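Local coordinates for protein Esterase/lipase (Lactobacillus rhamnosus, PDB 4OUK) that probably hydrolyses esters as an alpha/beta-hydrolase related to feruloyl esterases, and binds an ester-mimicking dialkyl glyceryl phosphonate at its probable active site, at residues Gly239-Ser244 against Trp268-Gly273; Leu182-Ala187 against Lys277-Val282; Gly76-Asp81 against Arg105-Val110; Ile70-Gly75 against Met100-Arg105. The protein carries 1 engineered substitution. All blocks are in the same frame, centred on the assembly; numbering follows the deposited sequence.

Interaction 1: Gly239-Ser244 against Trp268-Gly273; sequences GGQNDS and WPASAG. With C63 ((2R)-2,3-bis(hexyloxy)propyl hydrogen (S)-pentylphosphonate), chain B.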
# COMPACT_ATOMS: atom_id res chain seq x y z
N GLY A 239 -7.06 2.50 10.55
CA GLY A 239 -8.43 2.33 10.12
C GLY A 239 -9.45 2.77 11.17
O GLY A 239 -9.18 3.65 12.01
N GLY A 240 -10.63 2.17 11.10
CA GLY A 240 -11.66 2.44 12.11
C GLY A 240 -12.87 1.55 12.10
O GLY A 240 -13.09 0.81 11.13
N GLN A 241 -13.70 1.65 13.16
CA GLN A 241 -14.84 0.75 13.31
C GLN A 241 -15.85 0.92 12.19
O GLN A 241 -16.63 0.01 11.94
CB GLN A 241 -15.51 0.95 14.67
CG GLN A 241 -14.58 0.50 15.79
CD GLN A 241 -15.13 0.74 17.18
OE1 GLN A 241 -16.01 1.56 17.39
NE2 GLN A 241 -14.59 0.01 18.16
N ASN A 242 -15.84 2.09 11.53
CA ASN A 242 -16.74 2.38 10.40
C ASN A 242 -16.13 2.05 9.03
O ASN A 242 -16.69 2.44 7.98
CB ASN A 242 -17.17 3.87 10.43
CG ASN A 242 -18.33 4.10 11.37
OD1 ASN A 242 -19.25 3.33 11.38
ND2 ASN A 242 -18.28 5.13 12.18
N ASP A 243 -14.98 1.40 9.03
CA ASP A 243 -14.43 0.85 7.80
C ASP A 243 -15.29 -0.36 7.42
O ASP A 243 -15.56 -1.25 8.24
CB ASP A 243 -12.97 0.45 8.03
CG ASP A 243 -12.40 -0.41 6.93
OD1 ASP A 243 -12.80 -0.21 5.74
OD2 ASP A 243 -11.49 -1.25 7.26
N SER A 244 -15.74 -0.39 6.17
CA SER A 244 -16.57 -1.52 5.72
C SER A 244 -15.83 -2.86 5.82
O SER A 244 -16.48 -3.88 6.01
CB SER A 244 -17.18 -1.28 4.33
OG SER A 244 -16.26 -0.77 3.39
N TRP A 268 -9.91 4.21 14.63
CA TRP A 268 -10.86 5.24 15.02
C TRP A 268 -12.15 4.60 15.54
O TRP A 268 -12.70 3.73 14.90
CB TRP A 268 -11.15 6.18 13.83
CG TRP A 268 -10.01 7.11 13.54
CD1 TRP A 268 -8.89 6.84 12.78
CD2 TRP A 268 -9.84 8.44 14.07
NE1 TRP A 268 -8.04 7.94 12.80
CE2 TRP A 268 -8.60 8.92 13.58
CE3 TRP A 268 -10.59 9.25 14.93
CZ2 TRP A 268 -8.13 10.21 13.88
CZ3 TRP A 268 -10.13 10.50 15.25
CH2 TRP A 268 -8.90 10.98 14.72
N PRO A 269 -12.65 5.07 16.69
CA PRO A 269 -13.87 4.42 17.15
C PRO A 269 -15.10 4.91 16.41
O PRO A 269 -15.10 6.02 15.83
CB PRO A 269 -13.90 4.80 18.63
CG PRO A 269 -13.19 6.14 18.67
CD PRO A 269 -12.06 5.94 17.72
N ALA A 270 -16.17 4.11 16.44
CA ALA A 270 -17.45 4.54 15.89
C ALA A 270 -17.90 5.93 16.34
O ALA A 270 -18.53 6.70 15.55
CB ALA A 270 -18.54 3.53 16.18
N SER A 271 -17.61 6.25 17.58
CA SER A 271 -18.04 7.52 18.17
C SER A 271 -17.33 8.71 17.52
O SER A 271 -17.78 9.85 17.69
CB SER A 271 -17.74 7.57 19.70
OG SER A 271 -16.40 7.19 19.91
N ALA A 272 -16.22 8.44 16.84
CA ALA A 272 -15.54 9.49 16.08
C ALA A 272 -16.29 9.87 14.80
O ALA A 272 -15.93 10.85 14.13
CB ALA A 272 -14.06 9.11 15.77
N GLY A 273 -17.32 9.12 14.43
CA GLY A 273 -18.19 9.58 13.39
C GLY A 273 -18.35 8.73 12.16
O GLY A 273 -17.46 7.95 11.78
P5 C63 B . -10.18 -1.99 -1.29
O11 C63 B . -9.07 -1.90 -2.24
C6 C63 B . -11.17 -3.49 -1.47
C7 C63 B . -10.29 -4.69 -1.33
C8 C63 B . -11.07 -5.96 -1.02
C9 C63 B . -11.74 -6.53 -2.25
C10 C63 B . -12.83 -5.62 -2.73
O4 C63 B . -11.19 -0.76 -1.34
C3 C63 B . -12.25 -1.00 -2.26
C2 C63 B . -13.44 -1.79 -1.67
O13 C63 B . -14.07 -2.64 -2.66
C14 C63 B . -15.50 -2.58 -2.66
C15 C63 B . -16.03 -1.49 -3.62
C16 C63 B . -16.25 -2.03 -5.03
C17 C63 B . -16.01 -1.00 -6.14
C1 C63 B . -14.48 -0.83 -1.10
O20 C63 B . -15.73 -1.49 -0.86
C21 C63 B . -16.33 -1.15 0.41
C22 C63 B . -17.66 -1.88 0.67
C23 C63 B . -17.79 -3.24 -0.02
C24 C63 B . -19.25 -3.71 -0.13
C25 C63 B . -19.71 -3.73 -1.60
C26 C63 B . -19.76 -5.11 -2.20
O HOH W 1 -20.31 6.44 13.57
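Strands 235-240 and 263-268 run parallel and meet at their C-terminal ends, where Gly-240 bridges Trp-268: Trp-268 N gives a hydrogen bond to Gly-239 O at 2.8 Å, and Gln-241 N returns one to Trp-268 O at 2.9 Å. Past the bridge, a type I turn from Gly-240 to Asp-243 faces the short 3-10 turn 270-272, and side chains take over the pairing. Gln-241 sets CG beside its own backbone N (chi1 -67°) and then runs extended, which lays OE1 against Ala-270 N in a nearly straight 2.7 Å bond, the donor tilted out of the amide plane. The next residue, Asn-242, offers ND2 weakly to Gly-273 O at 3.0 Å, and a water links the same ND2 to Ala-270 O. The indole of Trp-268 turns its edge to Gly-239 O, with CD1 3.3 Å from that oxygen. Its NE1 bonds Thr-293 OG1 on helix 288-311, and its ring meets Phe-280 edge to face. The turn also carries Asp-243 toward the histidine loop. Strand 263-268 forms an edge of the mixed sheet, and Trp-268 packs it against helix 288-311.

Interaction 2: Leu182-Ala187 against Lys277-Val282; sequences LVCPVA and KHVFNV. With C63 ((2R)-2,3-bis(hexyloxy)propyl hydrogen (S)-pentylphosphonate), chain B.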
# COMPACT_ATOMS: atom_id res chain seq x y z
N LEU A 182 -0.37 -0.21 7.18
CA LEU A 182 -1.47 -0.75 6.41
C LEU A 182 -2.72 0.05 6.74
O LEU A 182 -3.11 0.14 7.89
CB LEU A 182 -1.70 -2.22 6.77
CG LEU A 182 -0.48 -3.13 6.62
CD1 LEU A 182 -0.84 -4.60 6.90
CD2 LEU A 182 0.15 -3.02 5.23
N VAL A 183 -3.33 0.63 5.72
CA VAL A 183 -4.52 1.46 5.87
C VAL A 183 -5.75 0.63 5.40
O VAL A 183 -5.85 0.26 4.21
CB VAL A 183 -4.40 2.85 5.17
CG1 VAL A 183 -5.69 3.62 5.32
CG2 VAL A 183 -3.26 3.68 5.74
N CYS A 184 -6.66 0.37 6.36
CA CYS A 184 -7.78 -0.55 6.17
C CYS A 184 -7.42 -1.74 5.23
O CYS A 184 -8.09 -1.93 4.20
CB CYS A 184 -8.93 0.17 5.55
SG CYS A 184 -9.42 1.57 6.50
N PRO A 185 -6.35 -2.48 5.57
CA PRO A 185 -5.94 -3.53 4.64
C PRO A 185 -6.98 -4.64 4.53
O PRO A 185 -7.75 -4.86 5.50
CB PRO A 185 -4.72 -4.10 5.33
CG PRO A 185 -5.06 -3.95 6.82
CD PRO A 185 -5.61 -2.57 6.85
N VAL A 186 -6.97 -5.33 3.38
CA VAL A 186 -7.64 -6.65 3.20
C VAL A 186 -6.55 -7.69 3.11
O VAL A 186 -6.21 -8.13 2.05
CB VAL A 186 -8.58 -6.58 1.98
CG1 VAL A 186 -9.33 -7.88 1.75
CG2 VAL A 186 -9.63 -5.54 2.29
N ALA A 187 -5.89 -7.95 4.24
CA ALA A 187 -4.69 -8.73 4.26
C ALA A 187 -5.02 -10.23 4.14
O ALA A 187 -4.11 -11.03 3.89
CB ALA A 187 -3.93 -8.50 5.56
N LYS A 277 -14.78 6.65 7.02
CA LYS A 277 -15.18 5.44 6.33
C LYS A 277 -13.94 4.87 5.70
O LYS A 277 -12.78 5.16 6.11
CB LYS A 277 -16.15 5.82 5.20
CG LYS A 277 -15.33 6.39 4.03
CD LYS A 277 -15.87 7.67 3.38
CE LYS A 277 -14.69 8.64 3.08
NZ LYS A 277 -13.52 8.01 2.34
N HIS A 278 -14.20 4.08 4.67
CA HIS A 278 -13.16 3.42 3.95
C HIS A 278 -12.03 4.36 3.38
O HIS A 278 -12.21 5.28 2.58
CB HIS A 278 -13.76 2.42 2.92
CG HIS A 278 -12.84 1.30 2.58
ND1 HIS A 278 -12.30 0.47 3.54
CD2 HIS A 278 -12.29 0.92 1.40
CE1 HIS A 278 -11.46 -0.38 2.97
NE2 HIS A 278 -11.45 -0.14 1.67
N VAL A 279 -10.84 4.10 3.87
CA VAL A 279 -9.62 4.80 3.57
C VAL A 279 -9.75 6.32 3.54
O VAL A 279 -9.20 7.00 2.67
CB VAL A 279 -8.85 4.20 2.34
CG1 VAL A 279 -8.74 2.70 2.49
CG2 VAL A 279 -9.50 4.47 1.02
N PHE A 280 -10.51 6.84 4.51
CA PHE A 280 -10.81 8.29 4.61
C PHE A 280 -9.53 9.13 4.61
O PHE A 280 -9.47 10.24 4.06
CB PHE A 280 -11.68 8.59 5.83
CG PHE A 280 -10.93 8.66 7.10
CD1 PHE A 280 -10.28 9.81 7.46
CD2 PHE A 280 -10.81 7.53 7.92
CE1 PHE A 280 -9.52 9.87 8.65
CE2 PHE A 280 -10.08 7.59 9.10
CZ PHE A 280 -9.44 8.77 9.48
N ASN A 281 -8.49 8.63 5.27
CA ASN A 281 -7.29 9.44 5.42
C ASN A 281 -6.43 9.50 4.15
O ASN A 281 -5.53 10.33 4.05
CB ASN A 281 -6.44 8.96 6.61
CG ASN A 281 -5.97 7.52 6.44
OD1 ASN A 281 -6.81 6.61 6.39
ND2 ASN A 281 -4.66 7.32 6.30
N VAL A 282 -6.71 8.65 3.18
CA VAL A 282 -6.08 8.67 1.85
C VAL A 282 -6.96 9.47 0.88
O VAL A 282 -6.51 10.25 0.01
CB VAL A 282 -5.94 7.20 1.32
CG1 VAL A 282 -5.43 7.13 -0.12
CG2 VAL A 282 -5.05 6.38 2.23
P5 C63 B . -10.18 -1.99 -1.29
O11 C63 B . -9.07 -1.90 -2.24
C6 C63 B . -11.17 -3.49 -1.47
C7 C63 B . -10.29 -4.69 -1.33
C8 C63 B . -11.07 -5.96 -1.02
C9 C63 B . -11.74 -6.53 -2.25
C10 C63 B . -12.83 -5.62 -2.73
O4 C63 B . -11.19 -0.76 -1.34
C3 C63 B . -12.25 -1.00 -2.26
C2 C63 B . -13.44 -1.79 -1.67
O13 C63 B . -14.07 -2.64 -2.66
C14 C63 B . -15.50 -2.58 -2.66
C15 C63 B . -16.03 -1.49 -3.62
C16 C63 B . -16.25 -2.03 -5.03
C17 C63 B . -16.01 -1.00 -6.14
C1 C63 B . -14.48 -0.83 -1.10
O20 C63 B . -15.73 -1.49 -0.86
C21 C63 B . -16.33 -1.15 0.41
C22 C63 B . -17.66 -1.88 0.67
C23 C63 B . -17.79 -3.24 -0.02
C24 C63 B . -19.25 -3.71 -0.13
C25 C63 B . -19.71 -3.73 -1.60
C26 C63 B . -19.76 -5.11 -2.20
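Cys-184 meets His-278 where strand 179-183 of the alpha/beta-hydrolase sheet ends beside the loop carrying the probable catalytic histidine. With CG anti to the backbone N (chi1 -155°), the imidazole swings from CB toward Cys-184. Val-279 CG1 lies 4.0 Å above the ring plane, over its centre. Going round the ring, ND1 faces Asp-243 OD1 in a probable, unusually short hydrogen bond and lies 3.9 Å from Cys-184 CB; CE1 comes closer to the same CB, at 3.7 Å; CD2 lies 3.4 Å from O4 of the phosphonate. NE2 at the tip bonds Ser-146 OG and reaches O4 weakly at 3.1 Å, with the phosphorus at the ring's edge. This geometry is consistent with a Ser-His-Asp charge relay. Replacing His-278 by an alanine is likely to leave Asp-243 OD1 and Ser-146 OG without their shared partner and to open a gap beside Cys-184 CB and the phosphonate. Deeper in, Val-183 packs against the start of helix 280-283, its CG1 touching CG2 of Val-282. Asn-281 approaches from the opposite direction; its ND2 is held by Asn-294 OD1 of helix 288-311, while its OD1 rests 3.4 Å from Val-183 CG1.

Interaction 3: Gly76-Asp81 against Arg105-Val110; sequences GWFYGD and RLLPDV. With C63 ((2R)-2,3-bis(hexyloxy)propyl hydrogen (S)-pentylphosphonate), chain B.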
# COMPACT_ATOMS: atom_id res chain seq x y z
N GLY A 76 -9.19 -2.80 -5.01
CA GLY A 76 -9.68 -4.17 -5.19
C GLY A 76 -8.91 -5.00 -6.20
O GLY A 76 -9.44 -6.00 -6.73
N TRP A 77 -7.63 -4.64 -6.42
CA TRP A 77 -6.77 -5.36 -7.37
C TRP A 77 -7.22 -5.26 -8.82
O TRP A 77 -6.43 -5.64 -9.71
CB TRP A 77 -6.66 -6.85 -7.02
CG TRP A 77 -6.21 -7.11 -5.65
CD1 TRP A 77 -4.96 -7.07 -5.20
CD2 TRP A 77 -7.03 -7.52 -4.56
NE1 TRP A 77 -4.93 -7.36 -3.84
CE2 TRP A 77 -6.19 -7.67 -3.44
CE3 TRP A 77 -8.42 -7.72 -4.40
CZ2 TRP A 77 -6.66 -8.08 -2.19
CZ3 TRP A 77 -8.89 -8.13 -3.16
CH2 TRP A 77 -8.01 -8.28 -2.05
N PHE A 78 -8.44 -4.70 -9.06
CA PHE A 78 -9.03 -4.49 -10.45
C PHE A 78 -8.98 -3.04 -10.91
O PHE A 78 -9.29 -2.72 -12.05
CB PHE A 78 -10.53 -4.91 -10.52
CG PHE A 78 -10.77 -6.40 -10.61
CD1 PHE A 78 -10.73 -7.20 -9.48
CD2 PHE A 78 -11.02 -7.00 -11.84
CE1 PHE A 78 -10.97 -8.56 -9.57
CE2 PHE A 78 -11.23 -8.35 -11.93
CZ PHE A 78 -11.20 -9.13 -10.80
N TYR A 79 -8.60 -2.15 -10.03
CA TYR A 79 -8.77 -0.73 -10.34
C TYR A 79 -7.68 0.18 -9.76
O TYR A 79 -7.08 -0.11 -8.71
CB TYR A 79 -10.19 -0.28 -9.93
CG TYR A 79 -10.39 1.20 -9.80
CD1 TYR A 79 -10.20 1.82 -8.59
CD2 TYR A 79 -10.76 1.99 -10.89
CE1 TYR A 79 -10.35 3.20 -8.45
CE2 TYR A 79 -10.92 3.36 -10.77
CZ TYR A 79 -10.70 3.97 -9.55
OH TYR A 79 -10.81 5.34 -9.34
N GLY A 80 -7.45 1.30 -10.46
CA GLY A 80 -6.50 2.27 -10.00
C GLY A 80 -5.31 2.36 -10.89
O GLY A 80 -5.13 1.56 -11.83
N ASP A 81 -4.53 3.39 -10.63
CA ASP A 81 -3.23 3.61 -11.32
C ASP A 81 -2.37 4.55 -10.45
O ASP A 81 -2.78 4.91 -9.33
CB ASP A 81 -3.51 4.24 -12.65
CG ASP A 81 -4.30 5.56 -12.53
OD1 ASP A 81 -4.07 6.32 -11.59
OD2 ASP A 81 -5.11 5.85 -13.46
N ARG A 105 -0.08 -3.66 -13.00
CA ARG A 105 -1.09 -4.26 -13.91
C ARG A 105 -2.27 -4.80 -13.07
O ARG A 105 -2.10 -5.14 -11.90
CB ARG A 105 -0.50 -5.32 -14.89
CG ARG A 105 0.48 -4.71 -15.88
CD ARG A 105 1.42 -5.74 -16.44
NE ARG A 105 2.15 -6.44 -15.40
CZ ARG A 105 2.73 -7.63 -15.57
NH1 ARG A 105 2.69 -8.20 -16.75
NH2 ARG A 105 3.45 -8.19 -14.61
N LEU A 106 -3.46 -4.68 -13.62
CA LEU A 106 -4.69 -4.97 -12.89
C LEU A 106 -5.22 -6.32 -13.28
O LEU A 106 -4.99 -6.80 -14.40
CB LEU A 106 -5.77 -3.95 -13.18
CG LEU A 106 -5.31 -2.51 -12.85
CD1 LEU A 106 -6.36 -1.52 -13.34
CD2 LEU A 106 -5.06 -2.29 -11.38
N LEU A 107 -5.85 -6.96 -12.32
CA LEU A 107 -6.68 -8.15 -12.58
C LEU A 107 -7.76 -7.67 -13.53
O LEU A 107 -8.17 -6.52 -13.45
CB LEU A 107 -7.33 -8.60 -11.30
CG LEU A 107 -6.65 -9.53 -10.34
CD1 LEU A 107 -5.22 -9.29 -10.11
CD2 LEU A 107 -7.44 -9.62 -9.04
N PRO A 108 -8.20 -8.53 -14.45
CA PRO A 108 -7.77 -9.89 -14.65
C PRO A 108 -6.64 -10.01 -15.66
O PRO A 108 -6.27 -11.09 -16.00
CB PRO A 108 -9.02 -10.53 -15.21
CG PRO A 108 -9.64 -9.45 -16.07
CD PRO A 108 -9.25 -8.14 -15.43
N ASP A 109 -6.10 -8.91 -16.16
CA ASP A 109 -4.98 -8.96 -17.13
C ASP A 109 -3.78 -9.74 -16.61
O ASP A 109 -3.03 -10.34 -17.36
CB ASP A 109 -4.54 -7.55 -17.45
CG ASP A 109 -5.67 -6.71 -17.98
OD1 ASP A 109 -6.51 -7.30 -18.71
OD2 ASP A 109 -5.72 -5.50 -17.64
N VAL A 110 -3.61 -9.67 -15.31
CA VAL A 110 -2.59 -10.40 -14.60
C VAL A 110 -3.26 -11.08 -13.42
O VAL A 110 -4.47 -10.92 -13.18
CB VAL A 110 -1.44 -9.46 -14.11
CG1 VAL A 110 -0.67 -8.95 -15.31
CG2 VAL A 110 -1.93 -8.30 -13.20
P5 C63 B . -10.18 -1.99 -1.29
O11 C63 B . -9.07 -1.90 -2.24
C6 C63 B . -11.17 -3.49 -1.47
C7 C63 B . -10.29 -4.69 -1.33
C8 C63 B . -11.07 -5.96 -1.02
C9 C63 B . -11.74 -6.53 -2.25
C10 C63 B . -12.83 -5.62 -2.73
O4 C63 B . -11.19 -0.76 -1.34
C3 C63 B . -12.25 -1.00 -2.26
C2 C63 B . -13.44 -1.79 -1.67
O13 C63 B . -14.07 -2.64 -2.66
C14 C63 B . -15.50 -2.58 -2.66
C15 C63 B . -16.03 -1.49 -3.62
C16 C63 B . -16.25 -2.03 -5.03
C17 C63 B . -16.01 -1.00 -6.14
C1 C63 B . -14.48 -0.83 -1.10
O20 C63 B . -15.73 -1.49 -0.86
C21 C63 B . -16.33 -1.15 0.41
C22 C63 B . -17.66 -1.88 0.67
C23 C63 B . -17.79 -3.24 -0.02
C24 C63 B . -19.25 -3.71 -0.13
C25 C63 B . -19.71 -3.73 -1.60
C26 C63 B . -19.76 -5.11 -2.20
O HOH W 2 -9.44 -4.47 -14.41
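Phe-78 and Leu-107 both carry CG anti to the carbonyl carbon (chi1 -78° and -86°), and the two side chains cross at about a right angle, the leucine lying over one face of the phenyl ring. Leu-107 CB sits above the ring centre in a CH-pi contact, 3.8 Å from the centroid. Beyond it, CD2 touches both Phe-78 CE1, at 3.7 Å, and Trp-77 CB, at 3.5 Å. The backbones are tied by Leu-107 N, which gives a 3.0 Å hydrogen bond to Trp-77 O; that carbonyl also takes Gln-115 NE2 from helix 112-129. A water donates to both Phe-78 O and Leu-107 O, bridging the loops a second time. One residue earlier, Leu-106 inserts its methyl groups into the bend of 78-80, with CD1 3.4 Å from Phe-78 O and close to Gly-80 O as well. The ring of Pro-108, which follows a cis peptide, brings CD to Phe-78 CE2. Helices 6-28 and 200-211 also touch the phenyl ring, Tyr-206 meeting it edge to face. On the side of the bound phosphonate, Trp-77 CZ3 lies 3.4 Å from C9 of the pentyl chain, and Gly-76 N bonds oxygen O11 at 2.9 Å. The loop 105-110 thus backs the His-Gly-Gly-Gly-Trp loop, whose Gly-75 and Gly-76 N-H groups, with Ala-147 N, hold O11 and probably form the oxyanion hole, as in hormone-sensitive-lipase-like esterases.

Interaction 4: Ile70-Gly75 against Met100-Arg105; sequences IDIHGG and MGMGYR. With C63 ((2R)-2,3-bis(hexyloxy)propyl hydrogen (S)-pentylphosphonate), chain B.
Tyr-104 OH donates a 2.7 Å hydrogen bond to His-73 O, reaching it from above the carbonyl plane. Its ring, coming from the opposite direction, lies almost flat on the imidazole of His-73 in an offset stack, centroids 4.4 Å apart and planes at 10°, with CE1 over the rim near NE2. His-73 puts CG between its backbone N and carbonyl carbon (chi1 73°), folding the ring back so that ND1 donates to Gly-74 O at 2.7 Å, on a lone pair and in the imidazole plane. NE2 contacts a water that accepts from Tyr-104 N. Where the parallel strands 66-72 and 98-102 part, a second water takes His-73 N and donates to Asp-71 O and Met-102 O; Asp-71 N bonds Met-100 O at 2.9 Å. Met-102 bends its chain so that CE touches Ile-70 CG2 and Ile-72 CG1. A leucine in place of His-73, lacking ND1 and a flat ring, is likely to leave Gly-74 O without its mate and Tyr-104 freer to turn. Bonds and stack together probably steady the peptides leading to Gly-75 N, which gives a 3.1 Å bond to O11 of the phosphonate, consistent with a second shell behind the oxyanion hole.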
# COMPACT_ATOMS: atom_id res chain seq x y z
N ILE A 70 6.98 4.83 0.27
CA ILE A 70 6.52 4.13 -0.90
C ILE A 70 5.10 3.69 -0.73
O ILE A 70 4.78 2.98 0.22
CB ILE A 70 7.43 2.91 -1.20
CG1 ILE A 70 8.85 3.37 -1.51
CG2 ILE A 70 6.89 2.16 -2.37
CD1 ILE A 70 9.87 2.29 -1.35
N ASP A 71 4.23 4.14 -1.64
CA ASP A 71 2.84 3.94 -1.55
C ASP A 71 2.31 2.93 -2.60
O ASP A 71 2.57 3.07 -3.79
CB ASP A 71 2.12 5.32 -1.72
CG ASP A 71 0.60 5.20 -1.54
OD1 ASP A 71 0.19 4.68 -0.46
OD2 ASP A 71 -0.15 5.54 -2.49
N ILE A 72 1.50 1.97 -2.15
CA ILE A 72 0.77 1.06 -3.01
C ILE A 72 -0.70 1.30 -2.92
O ILE A 72 -1.38 0.96 -1.87
CB ILE A 72 1.11 -0.42 -2.68
CG1 ILE A 72 2.67 -0.61 -2.56
CG2 ILE A 72 0.52 -1.31 -3.76
CD1 ILE A 72 3.06 -1.95 -1.91
N HIS A 73 -1.24 1.86 -4.00
CA HIS A 73 -2.65 2.23 -4.04
C HIS A 73 -3.54 1.02 -3.98
O HIS A 73 -3.08 -0.11 -4.31
CB HIS A 73 -2.99 3.05 -5.30
CG HIS A 73 -3.02 2.25 -6.55
ND1 HIS A 73 -4.09 1.48 -6.90
CD2 HIS A 73 -2.12 2.14 -7.56
CE1 HIS A 73 -3.86 0.92 -8.08
NE2 HIS A 73 -2.66 1.30 -8.49
N GLY A 74 -4.81 1.28 -3.65
CA GLY A 74 -5.84 0.28 -3.55
C GLY A 74 -6.77 0.31 -4.74
O GLY A 74 -6.40 0.84 -5.77
N GLY A 75 -7.97 -0.26 -4.58
CA GLY A 75 -8.92 -0.48 -5.72
C GLY A 75 -9.22 -1.96 -6.01
O GLY A 75 -9.51 -2.34 -7.12
N MET A 100 7.32 7.74 -3.48
CA MET A 100 7.13 7.02 -4.78
C MET A 100 5.83 6.36 -4.69
O MET A 100 5.50 5.72 -3.67
CB MET A 100 8.26 6.00 -5.03
CG MET A 100 8.21 5.33 -6.38
SD MET A 100 7.18 3.90 -6.32
CE MET A 100 8.38 2.62 -5.94
N GLY A 101 5.07 6.48 -5.77
CA GLY A 101 3.82 5.68 -5.91
C GLY A 101 3.77 5.10 -7.31
O GLY A 101 4.04 5.83 -8.30
N MET A 102 3.49 3.80 -7.39
CA MET A 102 3.61 3.05 -8.64
C MET A 102 2.31 2.56 -9.12
O MET A 102 1.41 2.31 -8.33
CB MET A 102 4.55 1.87 -8.44
CG MET A 102 3.95 0.66 -7.81
SD MET A 102 3.46 0.81 -6.08
CE MET A 102 5.00 0.89 -5.17
N GLY A 103 2.19 2.44 -10.41
CA GLY A 103 1.14 1.64 -10.93
C GLY A 103 1.58 0.18 -10.94
O GLY A 103 2.74 -0.11 -10.83
N TYR A 104 0.59 -0.70 -11.09
CA TYR A 104 0.74 -2.13 -11.24
C TYR A 104 -0.42 -2.68 -12.15
O TYR A 104 -1.57 -2.15 -12.17
CB TYR A 104 0.85 -2.87 -9.88
CG TYR A 104 -0.25 -2.57 -8.91
CD1 TYR A 104 -0.10 -1.65 -7.92
CD2 TYR A 104 -1.43 -3.24 -9.00
CE1 TYR A 104 -1.12 -1.38 -7.01
CE2 TYR A 104 -2.48 -2.96 -8.13
CZ TYR A 104 -2.32 -2.09 -7.12
OH TYR A 104 -3.39 -1.87 -6.30
N ARG A 105 -0.08 -3.66 -13.00
CA ARG A 105 -1.09 -4.26 -13.91
C ARG A 105 -2.27 -4.80 -13.07
O ARG A 105 -2.10 -5.14 -11.90
CB ARG A 105 -0.50 -5.32 -14.89
CG ARG A 105 0.48 -4.71 -15.88
CD ARG A 105 1.42 -5.74 -16.44
NE ARG A 105 2.15 -6.44 -15.40
CZ ARG A 105 2.73 -7.63 -15.57
NH1 ARG A 105 2.69 -8.20 -16.75
NH2 ARG A 105 3.45 -8.19 -14.61
P5 C63 B . -10.18 -1.99 -1.29
O11 C63 B . -9.07 -1.90 -2.24
C6 C63 B . -11.17 -3.49 -1.47
C7 C63 B . -10.29 -4.69 -1.33
C8 C63 B . -11.07 -5.96 -1.02
C9 C63 B . -11.74 -6.53 -2.25
C10 C63 B . -12.83 -5.62 -2.73
O4 C63 B . -11.19 -0.76 -1.34
C3 C63 B . -12.25 -1.00 -2.26
C2 C63 B . -13.44 -1.79 -1.67
O13 C63 B . -14.07 -2.64 -2.66
C14 C63 B . -15.50 -2.58 -2.66
C15 C63 B . -16.03 -1.49 -3.62
C16 C63 B . -16.25 -2.03 -5.03
C17 C63 B . -16.01 -1.00 -6.14
C1 C63 B . -14.48 -0.83 -1.10
O20 C63 B . -15.73 -1.49 -0.86
C21 C63 B . -16.33 -1.15 0.41
C22 C63 B . -17.66 -1.88 0.67
C23 C63 B . -17.79 -3.24 -0.02
C24 C63 B . -19.25 -3.71 -0.13
C25 C63 B . -19.71 -3.73 -1.60
C26 C63 B . -19.76 -5.11 -2.20
O HOH W 3 0.70 3.12 -5.68
O HOH W 4 -2.24 0.16 -10.76

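How the interactions relate
Interactions 4, 2 and 1 all reach the one central sheet, and the bound phosphonate touches all four. Along the chain, interactions 4 and 3 come first, their segments alternating and sharing Arg-105; they shape the loops after strands 66-72 and 98-102, with centres about 11 Å apart. Interaction 1 is nested inside the loop closed by interaction 2, again about 11 Å between centres, and the two join where Asp-243 meets His-278. Interactions 1 and 3 lie farthest apart, about 28 Å between centres; interaction 2 spans the gap, its Val-186 touching Trp-77 of interaction 3. The early pair supplies the probable oxyanion side and the later pair the probable His-Asp side of one active site.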